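Local coordinates for hypothetical signal peptide protein (Sinorhizobium meliloti, PDB 3PJY), which is of unknown function but belongs to the DUF192 family and has been put forward as a transcription regulator, at residues 59-64 / 70-75; 22-27 / 104-109. All coordinates share one frame; numbering follows the deposited sequence.

Contact 1 (59-64 / 70-75) and contact 2 (22-27 / 104-109) have their centres 10 Å apart in one compact, strand-rich domain. They meet through strands 70-75 and 102-109, which are neighbours in the mixed sheet. Main-chain pairs D71 N to L108 O and L73 O to L106 N probably hydrogen-bond there. Along the chain, contact 1 is nested inside the loop that contact 2 closes. Contact 1 joins the small two-stranded unit of 60-61 and 96-97 to the mixed sheet at strand 70-75. Contact 2 bridges two strands within that sheet, 19-27 and 102-109, between which strand 47-53 lies. Both links in this DUF192-family protein are made by apolar side chains.

Contact 1: 59-64 / 70-75; sequences VMMWMK and LDMLFI
L70 meets M63 where segments 59-64 and 70-75 run antiparallel. The side chains cross at a slant, with L70 CD1 3.8 Å from M63 SE. The bent end of M63 then brings its CE against L70 CG and the backbone N of L70. Two residues on, M72 reaches across the gap. Its chain is straight through chi2 (179°) and chi3 (176°), which carries the terminal methyl in between M61 and M63. M72 SE lies 3.7 Å from M61 CB. M72 CE comes equally close to M63 SE, at 3.7 Å, and touches the carbonyl O of W62 at 4.0 Å. M72 and M63 lie side by side with their chains running opposite ways. These methionines are selenomethionines, so selenium stands at each SE position. F74 supplies the flat partner. V59 CG2 sits against the rim of the ring, roughly level with it, 4.0 Å from F74 CE1. M61 CG approaches the same corner obliquely, 3.9 Å from F74 CE1, and also contacts CZ. An alanine at F74 would remove the ring and is likely to leave V59 CG2 and M61 CG without their shared apolar partner, opening a gap between the segments. No hydrogen bond joins the two segments, and CA of M61 and CA of M72 are 8.7 Å apart. The contact is therefore apolar side-chain packing between two layers rather than strand pairing within a sheet. Segment 59-64 has its own backbone bonds: V59 pairs with S98, M61 with I96. Strand 70-75 lies in the mixed sheet between strands 81-88 and 102-109. Strand 96-97 adds I96 against M72 and F74, while V105 and E107 of strand 102-109 touch F74 and M72 respectively.

Contact 2: 22-27 / 104-109; sequences LTVELA and YVLELN
L22 reaches L108 tip to tip, its CD1 lying 3.9 Å from L108 CD2. The same L22 methyl serves a second leucine. It lies 4.0 Å from L106 CD2, and here the two side chains pass at an oblique angle. CD1 of L22 thus touches both L106 and L108. The strands themselves are not paired. Their axes pass 9.0 Å apart at closest, and their directions differ by 128°. In the mixed sheet, strand 47-53 comes between strands 19-27 and 102-109, and T23 bonds through its backbone to G48 on that strand. Sheet twist, consistent with the 128° angle, probably brings L22, V24, L106 and L108 together on one buried face. They form part of the apolar interior of this DUF192-family fold. V24 follows with the shortest approach, its CG1 3.7 Å from L106 CD1. These two side chains meet at about a right angle. L106 CG is placed opposite the backbone N (chi1 179°), and the fork beyond it sends CD1 to V24 and CD2 to L22. Both L22 and V24 also touch strand 6-13, L22 on L12 and V24 on E8. L106 rests on I75 of the adjoining strand 70-75.

Contact 1: 59-64 / 70-75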
ATOM      1  N   VAL B  59     -22.166  16.211   1.307  1.00 17.92           N
ATOM      2  CA  VAL B  59     -22.402  15.352   2.450  1.00 17.72           C
ATOM      3  C   VAL B  59     -22.036  16.068   3.753  1.00 18.12           C
ATOM      4  O   VAL B  59     -21.258  17.050   3.774  1.00 19.19           O
ATOM      5  CB  VAL B  59     -21.632  14.025   2.375  1.00 19.56           C
ATOM      6  CG1 VAL B  59     -21.947  13.301   1.081  1.00 22.06           C
ATOM      7  CG2 VAL B  59     -20.199  14.233   2.460  1.00 20.17           C
HETATM    8  N   MSE B  60     -22.620  15.572   4.813  1.00 19.74           N
HETATM    9  CA  MSE B  60     -22.428  16.092   6.160  1.00 18.30           C
HETATM   10  C   MSE B  60     -21.910  14.961   7.040  1.00 16.94           C
HETATM   11  O   MSE B  60     -22.500  13.883   7.125  1.00 17.52           O
HETATM   12  CB  MSE B  60     -23.766  16.613   6.683  1.00 21.41           C
HETATM   13  CG  MSE B  60     -24.282  17.721   5.820  1.00 23.44           C
HETATM   14 SE   MSE B  60     -25.753  18.716   6.605  0.75 32.04          SE
HETATM   15  CE  MSE B  60     -26.526  17.392   7.094  1.00 19.80           C
HETATM   16  N   MSE B  61     -20.804  15.232   7.756  1.00 16.81           N
HETATM   17  CA  MSE B  61     -20.225  14.297   8.704  1.00 16.27           C
HETATM   18  C   MSE B  61     -20.209  14.908  10.091  1.00 15.70           C
HETATM   19  O   MSE B  61     -20.273  16.110  10.245  1.00 16.52           O
HETATM   20  CB  MSE B  61     -18.790  14.004   8.295  1.00 17.68           C
HETATM   21  CG  MSE B  61     -18.579  13.553   6.852  1.00 17.71           C
HETATM   22 SE   MSE B  61     -19.333  11.815   6.454  0.75 17.12          SE
HETATM   23  CE  MSE B  61     -18.189  10.710   7.477  1.00 20.99           C
ATOM     24  N   TRP B  62     -20.142  14.035  11.076  1.00 14.89           N
ATOM     25  CA  TRP B  62     -19.944  14.462  12.470  1.00 15.73           C
ATOM     26  C   TRP B  62     -19.228  13.409  13.285  1.00 16.55           C
ATOM     27  O   TRP B  62     -18.884  12.322  12.776  1.00 19.28           O
ATOM     28  CB  TRP B  62     -21.277  14.903  13.105  1.00 16.82           C
ATOM     29  CG  TRP B  62     -22.330  13.811  13.333  1.00 16.53           C
ATOM     30  CD1 TRP B  62     -22.242  12.499  13.009  1.00 19.38           C
ATOM     31  CD2 TRP B  62     -23.648  13.989  13.888  1.00 19.35           C
ATOM     32  NE1 TRP B  62     -23.413  11.832  13.338  1.00 18.88           N
ATOM     33  CE2 TRP B  62     -24.289  12.738  13.854  1.00 21.18           C
ATOM     34  CE3 TRP B  62     -24.336  15.081  14.390  1.00 26.11           C
ATOM     35  CZ2 TRP B  62     -25.596  12.546  14.350  1.00 23.93           C
ATOM     36  CZ3 TRP B  62     -25.645  14.891  14.872  1.00 29.14           C
ATOM     37  CH2 TRP B  62     -26.253  13.644  14.836  1.00 29.42           C
HETATM   38  N   MSE B  63     -19.024  13.719  14.565  1.00 16.64           N
HETATM   39  CA  MSE B  63     -18.254  12.891  15.484  1.00 17.14           C
HETATM   40  C   MSE B  63     -19.070  12.346  16.653  1.00 16.53           C
HETATM   41  O   MSE B  63     -18.530  11.929  17.670  1.00 18.04           O
HETATM   42  CB  MSE B  63     -17.013  13.632  15.965  1.00 17.13           C
HETATM   43  CG  MSE B  63     -16.039  13.987  14.851  1.00 14.39           C
HETATM   44 SE   MSE B  63     -15.114  12.458  14.192  0.75 15.17          SE
HETATM   45  CE  MSE B  63     -13.948  12.346  15.643  1.00 16.68           C
ATOM     46  N   LYS B  64     -20.376  12.333  16.470  1.00 17.55           N
ATOM     47  CA  LYS B  64     -21.256  11.781  17.483  1.00 17.76           C
ATOM     48  C   LYS B  64     -20.858  10.338  17.809  1.00 17.61           C
ATOM     49  O   LYS B  64     -20.617   9.516  16.911  1.00 17.67           O
ATOM     50  CB  LYS B  64     -22.684  11.793  16.994  1.00 19.06           C
ATOM     51  CG  LYS B  64     -23.653  11.384  18.101  1.00 27.14           C
ATOM     52  CD  LYS B  64     -25.054  11.349  17.621  1.00 33.38           C
ATOM     53  CE  LYS B  64     -25.991  11.108  18.803  1.00 42.70           C
ATOM     54  NZ  LYS B  64     -27.272  10.681  18.281  1.00 42.68           N
ATOM     55  N   LEU B  70     -10.138  12.014  14.438  1.00 17.41           N
ATOM     56  CA  LEU B  70     -10.068  11.610  12.998  1.00 16.48           C
ATOM     57  C   LEU B  70      -9.670  12.770  12.103  1.00 18.03           C
ATOM     58  O   LEU B  70     -10.019  13.915  12.367  1.00 19.27           O
ATOM     59  CB  LEU B  70     -11.413  11.057  12.504  1.00 17.33           C
ATOM     60  CG  LEU B  70     -11.929   9.823  13.225  1.00 16.73           C
ATOM     61  CD1 LEU B  70     -13.349   9.453  12.687  1.00 17.21           C
ATOM     62  CD2 LEU B  70     -10.946   8.621  13.085  1.00 17.71           C
ATOM     63  N   ASP B  71      -9.002  12.438  11.000  1.00 16.32           N
ATOM     64  CA  ASP B  71      -8.900  13.301   9.836  1.00 15.41           C
ATOM     65  C   ASP B  71      -9.940  12.831   8.798  1.00 14.94           C
ATOM     66  O   ASP B  71     -10.155  11.615   8.613  1.00 14.86           O
ATOM     67  CB  ASP B  71      -7.519  13.202   9.166  1.00 15.34           C
ATOM     68  CG  ASP B  71      -6.389  13.835   9.939  1.00 18.14           C
ATOM     69  OD1 ASP B  71      -6.628  14.542  10.960  1.00 19.61           O
ATOM     70  OD2 ASP B  71      -5.212  13.632   9.509  1.00 19.53           O
HETATM   71  N   MSE B  72     -10.624  13.780   8.167  1.00 15.28           N
HETATM   72  CA  MSE B  72     -11.657  13.526   7.169  1.00 15.53           C
HETATM   73  C   MSE B  72     -11.228  14.042   5.814  1.00 16.22           C
HETATM   74  O   MSE B  72     -10.835  15.220   5.698  1.00 16.86           O
HETATM   75  CB  MSE B  72     -13.008  14.163   7.570  1.00 15.40           C
HETATM   76  CG  MSE B  72     -13.550  13.652   8.806  1.00 18.77           C
HETATM   77 SE   MSE B  72     -15.206  14.613   9.095  0.75 21.28          SE
HETATM   78  CE  MSE B  72     -15.780  13.645  10.704  1.00 21.74           C
ATOM     79  N   LEU B  73     -11.268  13.205   4.784  1.00 15.46           N
ATOM     80  CA  LEU B  73     -10.921  13.606   3.431  1.00 13.11           C
ATOM     81  C   LEU B  73     -12.187  13.450   2.565  1.00 14.35           C
ATOM     82  O   LEU B  73     -12.760  12.377   2.520  1.00 14.51           O
ATOM     83  CB  LEU B  73      -9.785  12.777   2.844  1.00 14.45           C
ATOM     84  CG  LEU B  73      -8.433  12.784   3.566  1.00 16.87           C
ATOM     85  CD1 LEU B  73      -8.450  12.023   4.894  1.00 19.84           C
ATOM     86  CD2 LEU B  73      -7.394  12.124   2.664  1.00 22.62           C
ATOM     87  N   PHE B  74     -12.609  14.543   1.935  1.00 14.91           N
ATOM     88  CA  PHE B  74     -13.804  14.601   1.070  1.00 15.78           C
ATOM     89  C   PHE B  74     -13.360  14.431  -0.355  1.00 17.03           C
ATOM     90  O   PHE B  74     -12.539  15.208  -0.824  1.00 16.73           O
ATOM     91  CB  PHE B  74     -14.467  15.948   1.299  1.00 17.20           C
ATOM     92  CG  PHE B  74     -15.065  16.084   2.684  1.00 15.72           C
ATOM     93  CD1 PHE B  74     -16.360  15.651   2.936  1.00 18.30           C
ATOM     94  CD2 PHE B  74     -14.364  16.643   3.704  1.00 19.24           C
ATOM     95  CE1 PHE B  74     -16.916  15.774   4.182  1.00 19.12           C
ATOM     96  CE2 PHE B  74     -14.916  16.742   4.969  1.00 19.72           C
ATOM     97  CZ  PHE B  74     -16.202  16.289   5.200  1.00 21.09           C
ATOM     98  N   ILE B  75     -13.861  13.413  -1.035  1.00 14.53           N
ATOM     99  CA  ILE B  75     -13.266  12.894  -2.238  1.00 16.14           C
ATOM    100  C   ILE B  75     -14.250  12.831  -3.391  1.00 16.42           C
ATOM    101  O   ILE B  75     -15.366  12.313  -3.239  1.00 16.98           O
ATOM    102  CB  ILE B  75     -12.631  11.492  -1.975  1.00 16.24           C
ATOM    103  CG1 ILE B  75     -11.508  11.617  -0.899  1.00 18.94           C
ATOM    104  CG2 ILE B  75     -12.088  10.856  -3.252  1.00 17.46           C
ATOM    105  CD1 ILE B  75     -11.030  10.247  -0.380  1.00 19.52           C
TER

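Contact 2: 22-27 / 104-109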
ATOM      1  N   LEU B  22      -3.245   1.970   2.197  1.00 16.16           N
ATOM      2  CA  LEU B  22      -4.121   1.855   3.336  1.00 15.63           C
ATOM      3  C   LEU B  22      -5.037   0.667   3.162  1.00 15.57           C
ATOM      4  O   LEU B  22      -5.344   0.239   2.025  1.00 15.69           O
ATOM      5  CB  LEU B  22      -5.000   3.118   3.535  1.00 14.51           C
ATOM      6  CG  LEU B  22      -4.306   4.467   3.578  1.00 15.14           C
ATOM      7  CD1 LEU B  22      -5.318   5.626   3.342  1.00 17.85           C
ATOM      8  CD2 LEU B  22      -3.564   4.628   4.904  1.00 16.83           C
ATOM      9  N   THR B  23      -5.543   0.161   4.280  1.00 16.23           N
ATOM     10  CA  THR B  23      -6.609  -0.846   4.261  1.00 15.97           C
ATOM     11  C   THR B  23      -7.828  -0.155   4.834  1.00 15.88           C
ATOM     12  O   THR B  23      -7.765   0.431   5.910  1.00 16.19           O
ATOM     13  CB  THR B  23      -6.282  -2.009   5.153  1.00 17.14           C
ATOM     14  OG1 THR B  23      -5.133  -2.678   4.636  1.00 22.24           O
ATOM     15  CG2 THR B  23      -7.445  -2.990   5.138  1.00 20.11           C
ATOM     16  N   VAL B  24      -8.910  -0.173   4.089  1.00 15.75           N
ATOM     17  CA  VAL B  24     -10.132   0.471   4.507  1.00 14.60           C
ATOM     18  C   VAL B  24     -11.296  -0.488   4.590  1.00 16.53           C
ATOM     19  O   VAL B  24     -11.416  -1.420   3.769  1.00 16.47           O
ATOM     20  CB  VAL B  24     -10.518   1.655   3.610  1.00 14.42           C
ATOM     21  CG1 VAL B  24      -9.387   2.752   3.731  1.00 17.30           C
ATOM     22  CG2 VAL B  24     -10.724   1.285   2.164  1.00 16.21           C
ATOM     23  N   GLU B  25     -12.160  -0.251   5.587  1.00 13.48           N
ATOM     24  CA  GLU B  25     -13.504  -0.818   5.602  1.00 13.42           C
ATOM     25  C   GLU B  25     -14.420   0.049   4.787  1.00 14.26           C
ATOM     26  O   GLU B  25     -14.375   1.285   4.906  1.00 14.36           O
ATOM     27  CB  GLU B  25     -13.991  -0.902   7.032  1.00 15.82           C
ATOM     28  CG  GLU B  25     -13.322  -1.974   7.842  1.00 16.16           C
ATOM     29  CD  GLU B  25     -13.558  -1.733   9.339  1.00 21.73           C
ATOM     30  OE1 GLU B  25     -12.971  -0.784   9.881  1.00 26.36           O
ATOM     31  OE2 GLU B  25     -14.280  -2.469   9.945  1.00 29.46           O
ATOM     32  N   LEU B  26     -15.252  -0.578   3.965  0.66 12.80           N
ATOM     33  CA  LEU B  26     -16.177   0.138   3.105  0.66 13.65           C
ATOM     34  C   LEU B  26     -17.547   0.288   3.750  0.66 14.13           C
ATOM     35  O   LEU B  26     -18.262  -0.699   3.894  0.66 14.71           O
ATOM     36  CB  LEU B  26     -16.321  -0.608   1.762  0.66 16.17           C
ATOM     37  CG  LEU B  26     -15.052  -0.834   0.958  0.66 17.69           C
ATOM     38  CD1 LEU B  26     -15.359  -1.633  -0.299  0.66 21.88           C
ATOM     39  CD2 LEU B  26     -14.415   0.538   0.575  0.66 17.15           C
ATOM     40  N   ALA B  27     -17.938   1.530   4.043  1.00 14.57           N
ATOM     41  CA  ALA B  27     -19.247   1.831   4.606  1.00 14.37           C
ATOM     42  C   ALA B  27     -20.115   2.209   3.416  1.00 14.46           C
ATOM     43  O   ALA B  27     -19.975   3.325   2.864  1.00 15.70           O
ATOM     44  CB  ALA B  27     -19.167   2.937   5.632  1.00 13.98           C
ATOM     45  N   TYR B 104     -17.229  10.287  -1.920  1.00 15.02           N
ATOM     46  CA  TYR B 104     -16.659   9.485  -0.831  1.00 14.64           C
ATOM     47  C   TYR B 104     -16.152  10.378   0.263  1.00 13.55           C
ATOM     48  O   TYR B 104     -15.789  11.553   0.026  1.00 15.69           O
ATOM     49  CB  TYR B 104     -15.483   8.635  -1.290  1.00 14.37           C
ATOM     50  CG  TYR B 104     -15.717   7.741  -2.467  1.00 18.09           C
ATOM     51  CD1 TYR B 104     -15.455   8.207  -3.752  1.00 19.73           C
ATOM     52  CD2 TYR B 104     -16.142   6.436  -2.303  1.00 19.15           C
ATOM     53  CE1 TYR B 104     -15.627   7.433  -4.826  1.00 21.99           C
ATOM     54  CE2 TYR B 104     -16.330   5.618  -3.419  1.00 24.91           C
ATOM     55  CZ  TYR B 104     -16.109   6.152  -4.662  1.00 24.52           C
ATOM     56  OH  TYR B 104     -16.260   5.360  -5.764  1.00 29.38           O
ATOM     57  N   VAL B 105     -16.067   9.832   1.465  1.00 14.21           N
ATOM     58  CA  VAL B 105     -15.294  10.425   2.547  1.00 13.52           C
ATOM     59  C   VAL B 105     -14.382   9.318   3.089  1.00 13.66           C
ATOM     60  O   VAL B 105     -14.818   8.180   3.299  1.00 13.87           O
ATOM     61  CB  VAL B 105     -16.143  11.002   3.653  1.00 13.61           C
ATOM     62  CG1 VAL B 105     -15.350  11.327   4.931  1.00 16.30           C
ATOM     63  CG2 VAL B 105     -16.882  12.291   3.165  1.00 14.34           C
ATOM     64  N   LEU B 106     -13.110   9.651   3.276  1.00 13.49           N
ATOM     65  CA  LEU B 106     -12.146   8.749   3.952  1.00 12.04           C
ATOM     66  C   LEU B 106     -11.894   9.285   5.348  1.00 14.52           C
ATOM     67  O   LEU B 106     -11.468  10.437   5.498  1.00 14.00           O
ATOM     68  CB  LEU B 106     -10.843   8.650   3.137  1.00 13.90           C
ATOM     69  CG  LEU B 106      -9.752   7.774   3.709  1.00 14.66           C
ATOM     70  CD1 LEU B 106     -10.196   6.340   3.916  1.00 14.21           C
ATOM     71  CD2 LEU B 106      -8.541   7.863   2.793  1.00 15.37           C
ATOM     72  N   GLU B 107     -12.148   8.447   6.354  1.00 13.18           N
ATOM     73  CA  GLU B 107     -11.771   8.773   7.718  1.00 12.95           C
ATOM     74  C   GLU B 107     -10.528   7.989   8.133  1.00 14.32           C
ATOM     75  O   GLU B 107     -10.465   6.777   7.977  1.00 13.97           O
ATOM     76  CB  GLU B 107     -12.891   8.495   8.698  1.00 13.53           C
ATOM     77  CG  GLU B 107     -14.005   9.491   8.616  1.00 15.98           C
ATOM     78  CD  GLU B 107     -15.123   9.278   9.611  1.00 18.47           C
ATOM     79  OE1 GLU B 107     -15.264   8.232  10.262  1.00 16.25           O
ATOM     80  OE2 GLU B 107     -15.940  10.215   9.732  1.00 24.32           O
ATOM     81  N   LEU B 108      -9.541   8.705   8.637  1.00 13.70           N
ATOM     82  CA  LEU B 108      -8.283   8.155   9.097  1.00 12.59           C
ATOM     83  C   LEU B 108      -8.014   8.646  10.522  1.00 14.20           C
ATOM     84  O   LEU B 108      -8.612   9.634  10.978  1.00 14.97           O
ATOM     85  CB  LEU B 108      -7.153   8.646   8.200  1.00 14.63           C
ATOM     86  CG  LEU B 108      -7.257   8.261   6.711  1.00 14.99           C
ATOM     87  CD1 LEU B 108      -6.210   9.016   5.886  1.00 18.69           C
ATOM     88  CD2 LEU B 108      -7.113   6.775   6.564  1.00 16.64           C
ATOM     89  N   ASN B 109      -7.080   8.009  11.223  1.00 14.62           N
ATOM     90  CA  ASN B 109      -6.688   8.540  12.516  1.00 15.08           C
ATOM     91  C   ASN B 109      -6.239   9.991  12.360  1.00 16.94           C
ATOM     92  O   ASN B 109      -5.542  10.357  11.400  1.00 16.46           O
ATOM     93  CB  ASN B 109      -5.547   7.759  13.118  1.00 17.43           C
ATOM     94  CG  ASN B 109      -5.985   6.461  13.737  1.00 18.12           C
ATOM     95  OD1 ASN B 109      -6.594   6.452  14.815  1.00 20.11           O
ATOM     96  ND2 ASN B 109      -5.630   5.353  13.097  1.00 17.57           N
TER